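Local structure of aspartokinase (Synechocystis, 3L76) at residues M202-A206 with T391-K395; I197-E201 with V533-M537; A98-V103 with I116-E122. The protein probably catalyses the ATP-dependent phosphorylation of aspartate to 4-phospho-L-aspartate, and binds lysine and threonine at its ACT domains. Residues are numbered along the deposited sequence.

Interaction 1 of 3, residues M202-A206 with T391-K395; sequences MLELA and TSEVK. With LYS (lysine), chain F.
Residues 202-204 are the last turn of helix 199-204, and they face the tight turn 391-395 that joins strands 388-391 and 395-401. The backbones come closest at Glu204 and Glu393, with CA atoms 5.3 Å apart. Leu205 leaves helical geometry (phi/psi -106°/30°), although Ala206 N still bonds to Leu203 O at 3.1 Å. Across the turn, Ser392 N donates to Lys395 O at 2.8 Å.

The Glu204 side chain makes the main polar contact. Its CA-to-CB bond points sideways, but chi1 and chi2 both in m, with chi3 near 12°, swing the carboxylate onto the turn. There it accepts two hydrogen bonds: Glu393 N to Glu204 OE1 at 3.0 Å (145° at the hydrogen) and Ser392 OG to Glu204 OE2 at 2.6 Å. Ser392 is p (chi1 63°), which also puts its OG 3.2 Å from Lys395 N, a weak bond within the turn. Glu204 OE2 has a further partner in Ser564 OG.

Van der Waals contacts adjoin the carboxylate. Val394 (m) brings CG1 to 4.3 Å from Leu203 CB, an apolar pair, and CG2 to 3.7 Å from Glu204 OE2. Glu393 (t, then p) lays its CG 3.9 Å from Leu203 O and 4.2 Å from Ala206 CB.

The turn's carbonyls serve the ligand: NZ of the bound lysine is 2.3 Å from Ser392 O, a very short hydrogen bond, and 3.5 Å from Glu393 O, a weak one. The arrangement thus joins the amino acid kinase domain to a lysine pocket formed between two ACT domains, to which Ser392 and Glu393 belong.

Interaction 2 of 3, residues I197-E201 with V533-M537; sequences ITCDE and VGSGM. With LYS (lysine), chain E.
Strand residues Ile197 and Thr198 run directly into helix 199-204, whose first turn meets the bend 533-537 where strand 520-533 ends and a 3-10 turn (535-537) begins. The closest CA atoms are those of Glu201 and Gly534, 6.0 Å apart.

Hydrogen bonds dominate. Glu201, extended (chi1 m, chi2 t), accepts from Ser535 N through OE1 at 3.0 Å and 163°. The hydroxyls Thr198 OG1 and Ser535 OG lie 3.1 Å apart in a hydrogen bond of undecided direction. Thr198 and Glu201 themselves form a capping box: Glu201 N donates to Thr198 OG1 (2.9 Å), and Thr198 N to Glu201 OE2 (3.0 Å), so the kinase-domain cap also receives the ACT-domain bend. The placement of Thr198 OG1 and Glu201 OE2 is less sure, each crowding another atom.

As for charges, Glu201 OE2 forms a salt bridge with Arg436. Van der Waals packing is slight: Val533, with chi1 t, brings CG1 to 4.3 Å from Glu201 CB and 3.8 Å from Glu201 O. At the far end of the bend, Met537 O accepts from the bound lysine N at 3.0 Å.

Interaction 3 of 3, residues A98-V103 with I116-E122; sequences AQVGIV and IRPDRLE
A beta hairpin of the amino acid kinase domain pairs strand 101-104 with strand 115-118. The axes of segments 101-103 and 116-118 run antiparallel at 174° and approach to 4.5 Å, and strand 101-104 also pairs in parallel with strand 130-138.

Ile116 opposes Val103 as a non-hydrogen-bonded pair (CA-CA 4.2 Å). With chi1 t and chi2 p, its CD1 packs 3.5 Å from Val103 CG2, and Phe136 lies beside both side chains. Ile116 CA also makes a CA-H...O contact with Ile102 O at 3.3 Å.

Arg117 forms the hydrogen-bonded pair with Ile102 (CA-CA 5.2 Å): Arg117 N to Ile102 O is 2.8 Å and Ile102 N to Arg117 O 3.0 Å. Both side chains point to the sheet face opposite that of Ile116 and Val103, with Arg117 CG 4.1 Å from Ile102 CB.

Pro118 sits across from Gly101 at a CA-CA distance of only 3.9 Å; a CB modelled on the glycine would fall 3.0 Å from Arg117 O, a clash. Just beyond this last bridge, Asp119 N donates to Val100 O at 3.0 Å.

The chain then turns through Arg120, and Leu121 faces Gln99, their CA atoms 6.2 Å apart; Gln99 NE2 bonds to His144 O of the second subunit. Glu122, chi1 p, brings OE1 to 4.1 Å from Val100 CG1 and OE2 to 3.6 Å from Gln99 O.

Overall arrangement
Interactions 1 and 2 form one continuous interface: both use helix 199-204, their centres are 10 Å apart, and they touch where Leu205 CG lies 3.4 Å from Val533 CB and Met202 CA 3.6 Å from Ile197 CD1. This short kinase-domain helix thus meets two different ACT domains, and Glu204 touches both; each contact includes residues of a separate lysine pocket. In sequence, interaction 1 nests inside the loop closed by interaction 2. Interaction 3 stands apart, its centre 31 Å from that of interaction 1 and 33 Å from that of interaction 2, with nearest atoms about 16 and 17 Å away. It shares the kinase-domain sheet with interaction 2 and reaches the second subunit.

Interaction 1 of 3, residues M202-A206 with T391-K395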
# COMPACT_ATOMS: atom_id res chain seq x y z
N MET A 202 8.17 -32.04 -12.33
CA MET A 202 7.36 -30.83 -12.36
C MET A 202 8.14 -29.72 -13.05
O MET A 202 7.58 -28.92 -13.79
CB MET A 202 6.97 -30.41 -10.95
CG MET A 202 5.99 -29.24 -10.87
SD MET A 202 4.39 -29.58 -11.61
CE MET A 202 4.41 -28.50 -13.04
N LEU A 203 9.44 -29.70 -12.80
CA LEU A 203 10.32 -28.72 -13.43
C LEU A 203 10.42 -28.97 -14.94
O LEU A 203 10.30 -28.04 -15.73
CB LEU A 203 11.70 -28.73 -12.78
CG LEU A 203 11.76 -28.19 -11.33
CD1 LEU A 203 13.12 -28.42 -10.69
CD2 LEU A 203 11.43 -26.71 -11.29
N GLU A 204 10.63 -30.21 -15.35
CA GLU A 204 10.74 -30.50 -16.78
C GLU A 204 9.40 -30.31 -17.48
O GLU A 204 9.36 -30.07 -18.68
CB GLU A 204 11.30 -31.90 -17.05
CG GLU A 204 12.79 -32.05 -16.75
CD GLU A 204 13.69 -31.29 -17.73
OE1 GLU A 204 13.18 -30.46 -18.50
OE2 GLU A 204 14.92 -31.50 -17.71
N LEU A 205 8.31 -30.40 -16.72
CA LEU A 205 6.96 -30.20 -17.27
C LEU A 205 6.40 -28.84 -16.82
O LEU A 205 5.19 -28.68 -16.67
CB LEU A 205 6.01 -31.33 -16.84
CG LEU A 205 6.27 -32.72 -17.44
CD1 LEU A 205 5.64 -33.85 -16.61
CD2 LEU A 205 5.80 -32.79 -18.89
N ALA A 206 7.29 -27.88 -16.62
CA ALA A 206 6.90 -26.53 -16.19
C ALA A 206 5.62 -26.02 -16.84
O ALA A 206 4.78 -25.42 -16.17
CB ALA A 206 8.03 -25.55 -16.44
N THR A 391 19.38 -29.30 -25.00
CA THR A 391 18.58 -28.64 -23.97
C THR A 391 17.33 -29.41 -23.54
O THR A 391 16.69 -30.11 -24.33
CB THR A 391 18.17 -27.21 -24.37
OG1 THR A 391 17.46 -27.24 -25.61
CG2 THR A 391 19.38 -26.33 -24.48
N SER A 392 17.00 -29.28 -22.25
CA SER A 392 15.66 -29.60 -21.77
C SER A 392 14.99 -28.30 -21.33
O SER A 392 15.38 -27.22 -21.76
CB SER A 392 15.67 -30.68 -20.66
OG SER A 392 16.36 -30.26 -19.49
N GLU A 393 13.99 -28.38 -20.46
CA GLU A 393 13.38 -27.15 -19.95
C GLU A 393 14.29 -26.42 -18.97
O GLU A 393 14.35 -25.20 -18.98
CB GLU A 393 12.05 -27.46 -19.27
CG GLU A 393 11.23 -26.22 -19.04
CD GLU A 393 10.69 -25.67 -20.34
OE1 GLU A 393 11.18 -24.62 -20.81
OE2 GLU A 393 9.77 -26.29 -20.90
N VAL A 394 15.03 -27.18 -18.17
CA VAL A 394 15.78 -26.62 -17.06
C VAL A 394 17.26 -27.02 -17.09
O VAL A 394 18.03 -26.73 -16.16
CB VAL A 394 15.13 -26.99 -15.70
CG1 VAL A 394 13.82 -26.25 -15.52
CG2 VAL A 394 14.90 -28.49 -15.62
N LYS A 395 17.67 -27.66 -18.18
CA LYS A 395 19.09 -28.00 -18.35
C LYS A 395 19.60 -27.65 -19.72
O LYS A 395 18.93 -27.89 -20.73
CB LYS A 395 19.33 -29.52 -18.14
CG LYS A 395 19.39 -29.94 -16.70
CD LYS A 395 19.81 -31.38 -16.57
CE LYS A 395 19.64 -31.85 -15.14
NZ LYS A 395 20.23 -33.21 -14.94
N LYS F . 15.89 -19.49 -22.16
CA LYS F . 17.33 -19.67 -21.94
C LYS F . 18.19 -18.69 -22.72
O LYS F . 17.71 -18.08 -23.71
CB LYS F . 17.75 -21.12 -22.26
CG LYS F . 17.13 -22.15 -21.32
CD LYS F . 17.20 -23.57 -21.88
CE LYS F . 16.03 -23.85 -22.81
NZ LYS F . 15.17 -24.97 -22.33
OXT LYS F . 19.38 -18.50 -22.36

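Interaction 2 of 3, residues I197-E201 with V533-M537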
# COMPACT_ATOMS: atom_id res chain seq x y z
N ILE A 197 3.61 -36.15 -8.46
CA ILE A 197 4.61 -35.80 -9.46
C ILE A 197 5.88 -35.40 -8.72
O ILE A 197 5.80 -34.83 -7.63
CB ILE A 197 4.14 -34.66 -10.39
CG1 ILE A 197 5.15 -34.48 -11.54
CG2 ILE A 197 3.98 -33.36 -9.61
CD1 ILE A 197 4.79 -33.39 -12.53
N THR A 198 7.04 -35.72 -9.28
CA THR A 198 8.29 -35.33 -8.63
C THR A 198 8.64 -33.87 -8.94
O THR A 198 8.24 -33.33 -9.96
CB THR A 198 9.50 -36.23 -9.00
OG1 THR A 198 9.95 -35.95 -10.33
CG2 THR A 198 9.16 -37.70 -8.87
N CYS A 199 9.37 -33.24 -8.03
CA CYS A 199 9.86 -31.89 -8.27
C CYS A 199 10.52 -31.84 -9.63
O CYS A 199 10.19 -30.98 -10.46
CB CYS A 199 10.86 -31.48 -7.18
SG CYS A 199 10.10 -31.25 -5.54
N ASP A 200 11.44 -32.76 -9.87
CA ASP A 200 12.20 -32.75 -11.10
C ASP A 200 11.29 -32.88 -12.32
O ASP A 200 11.47 -32.19 -13.32
CB ASP A 200 13.30 -33.81 -11.08
CG ASP A 200 14.50 -33.38 -10.26
OD1 ASP A 200 14.74 -32.16 -10.18
OD2 ASP A 200 15.20 -34.25 -9.71
N GLU A 201 10.29 -33.76 -12.21
CA GLU A 201 9.32 -33.94 -13.27
C GLU A 201 8.55 -32.66 -13.45
O GLU A 201 8.30 -32.24 -14.57
CB GLU A 201 8.36 -35.09 -12.96
CG GLU A 201 9.02 -36.46 -12.96
CD GLU A 201 8.09 -37.55 -12.49
OE1 GLU A 201 8.38 -38.73 -12.76
OE2 GLU A 201 7.08 -37.24 -11.83
N VAL A 533 7.99 -36.49 -20.39
CA VAL A 533 8.80 -36.31 -19.20
C VAL A 533 8.47 -37.41 -18.20
O VAL A 533 7.32 -37.80 -18.07
CB VAL A 533 8.59 -34.94 -18.55
CG1 VAL A 533 9.23 -34.90 -17.16
CG2 VAL A 533 9.15 -33.83 -19.44
N GLY A 534 9.49 -37.91 -17.52
CA GLY A 534 9.32 -38.99 -16.58
C GLY A 534 10.63 -39.34 -15.92
O GLY A 534 11.61 -39.62 -16.59
N SER A 535 10.63 -39.31 -14.59
CA SER A 535 11.78 -39.70 -13.79
C SER A 535 12.10 -41.19 -13.94
O SER A 535 13.23 -41.62 -13.72
CB SER A 535 11.52 -39.38 -12.31
OG SER A 535 11.52 -37.97 -12.11
N GLY A 536 11.09 -41.97 -14.30
CA GLY A 536 11.27 -43.39 -14.45
C GLY A 536 12.06 -43.82 -15.68
O GLY A 536 12.41 -44.98 -15.80
N MET A 537 12.34 -42.89 -16.58
CA MET A 537 13.00 -43.28 -17.83
C MET A 537 14.51 -43.49 -17.63
O MET A 537 15.19 -44.02 -18.50
CB MET A 537 12.68 -42.31 -18.97
CG MET A 537 13.47 -41.00 -18.98
SD MET A 537 13.12 -40.00 -20.45
CE MET A 537 11.35 -39.89 -20.40
N LYS E . 17.05 -44.00 -20.84
CA LYS E . 15.87 -44.04 -21.69
C LYS E . 16.06 -45.05 -22.82
O LYS E . 17.14 -45.65 -22.97
CB LYS E . 15.53 -42.64 -22.24
CG LYS E . 16.67 -41.95 -23.01
CD LYS E . 16.24 -40.56 -23.52
CE LYS E . 16.22 -39.52 -22.40
NZ LYS E . 17.55 -39.48 -21.70
OXT LYS E . 15.14 -45.32 -23.60

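Interaction 3 of 3, residues A98-V103 with I116-E122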
# COMPACT_ATOMS: atom_id res chain seq x y z
N ALA A 98 9.60 -6.44 7.97
CA ALA A 98 10.70 -6.91 8.82
C ALA A 98 10.28 -7.90 9.92
O ALA A 98 11.14 -8.50 10.57
CB ALA A 98 11.46 -5.74 9.42
N GLN A 99 8.98 -8.05 10.12
CA GLN A 99 8.49 -9.00 11.12
C GLN A 99 8.54 -10.42 10.59
O GLN A 99 8.53 -11.38 11.36
CB GLN A 99 7.06 -8.64 11.52
CG GLN A 99 6.93 -7.28 12.21
CD GLN A 99 5.48 -6.85 12.39
OE1 GLN A 99 4.67 -6.91 11.46
NE2 GLN A 99 5.14 -6.41 13.60
N VAL A 100 8.61 -10.55 9.26
CA VAL A 100 8.64 -11.85 8.60
C VAL A 100 10.02 -12.19 8.05
O VAL A 100 10.47 -13.32 8.16
CB VAL A 100 7.62 -11.93 7.45
CG1 VAL A 100 7.52 -13.34 6.94
CG2 VAL A 100 6.25 -11.45 7.92
N GLY A 101 10.69 -11.21 7.46
CA GLY A 101 11.99 -11.46 6.88
C GLY A 101 12.60 -10.31 6.11
O GLY A 101 12.05 -9.21 6.05
N ILE A 102 13.75 -10.57 5.50
CA ILE A 102 14.52 -9.53 4.84
C ILE A 102 15.06 -9.99 3.49
O ILE A 102 15.69 -11.05 3.38
CB ILE A 102 15.71 -9.10 5.72
CG1 ILE A 102 15.21 -8.58 7.06
CG2 ILE A 102 16.55 -8.06 5.02
CD1 ILE A 102 16.31 -8.08 7.96
N VAL A 103 14.81 -9.19 2.46
CA VAL A 103 15.40 -9.39 1.14
C VAL A 103 16.52 -8.40 0.95
O VAL A 103 16.37 -7.22 1.23
CB VAL A 103 14.37 -9.19 0.03
CG1 VAL A 103 14.97 -9.64 -1.30
CG2 VAL A 103 13.11 -9.96 0.32
N ILE A 116 16.89 -13.56 0.29
CA ILE A 116 15.81 -13.60 1.28
C ILE A 116 16.18 -14.34 2.56
O ILE A 116 16.88 -15.34 2.54
CB ILE A 116 14.52 -14.28 0.70
CG1 ILE A 116 13.38 -14.29 1.73
CG2 ILE A 116 14.79 -15.71 0.35
CD1 ILE A 116 12.93 -12.92 2.20
N ARG A 117 15.68 -13.84 3.70
CA ARG A 117 15.89 -14.53 4.97
C ARG A 117 14.81 -14.26 6.02
O ARG A 117 14.77 -13.18 6.57
CB ARG A 117 17.25 -14.16 5.54
CG ARG A 117 17.63 -12.73 5.28
CD ARG A 117 18.92 -12.41 5.98
NE ARG A 117 20.00 -13.29 5.56
CZ ARG A 117 21.20 -13.31 6.13
NH1 ARG A 117 21.47 -12.51 7.15
NH2 ARG A 117 22.13 -14.14 5.68
N PRO A 118 13.92 -15.25 6.27
CA PRO A 118 12.87 -15.19 7.31
C PRO A 118 13.39 -15.16 8.75
O PRO A 118 14.58 -15.37 8.97
CB PRO A 118 12.06 -16.47 7.06
CG PRO A 118 12.22 -16.72 5.59
CD PRO A 118 13.66 -16.36 5.33
N ASP A 119 12.49 -14.91 9.70
CA ASP A 119 12.81 -14.88 11.12
C ASP A 119 11.93 -15.82 11.96
O ASP A 119 11.93 -17.04 11.78
CB ASP A 119 12.70 -13.45 11.66
CG ASP A 119 13.75 -12.52 11.08
OD1 ASP A 119 14.42 -12.89 10.10
OD2 ASP A 119 13.90 -11.40 11.62
N ARG A 120 11.17 -15.23 12.89
CA ARG A 120 10.33 -15.98 13.83
C ARG A 120 9.70 -15.13 14.97
O ARG A 120 9.75 -15.49 16.16
CB ARG A 120 11.11 -17.13 14.44
CG ARG A 120 12.03 -16.72 15.60
CD ARG A 120 13.16 -15.78 15.19
NE ARG A 120 12.70 -14.43 14.87
CZ ARG A 120 12.36 -13.51 15.78
NH1 ARG A 120 12.42 -13.79 17.07
NH2 ARG A 120 11.96 -12.31 15.38
N LEU A 121 9.12 -13.99 14.62
CA LEU A 121 8.25 -13.33 15.58
C LEU A 121 6.92 -14.03 15.46
O LEU A 121 6.01 -13.80 16.24
CB LEU A 121 8.08 -11.83 15.28
CG LEU A 121 8.01 -10.79 16.42
CD1 LEU A 121 7.14 -9.56 16.11
CD2 LEU A 121 7.81 -11.29 17.87
N GLU A 122 6.81 -14.90 14.46
CA GLU A 122 5.60 -15.70 14.29
C GLU A 122 5.75 -17.09 14.89
O GLU A 122 4.75 -17.77 15.12
CB GLU A 122 5.21 -15.82 12.83
CG GLU A 122 6.17 -16.62 12.02
CD GLU A 122 6.82 -15.77 10.98
OE1 GLU A 122 6.66 -16.10 9.79
OE2 GLU A 122 7.45 -14.77 11.35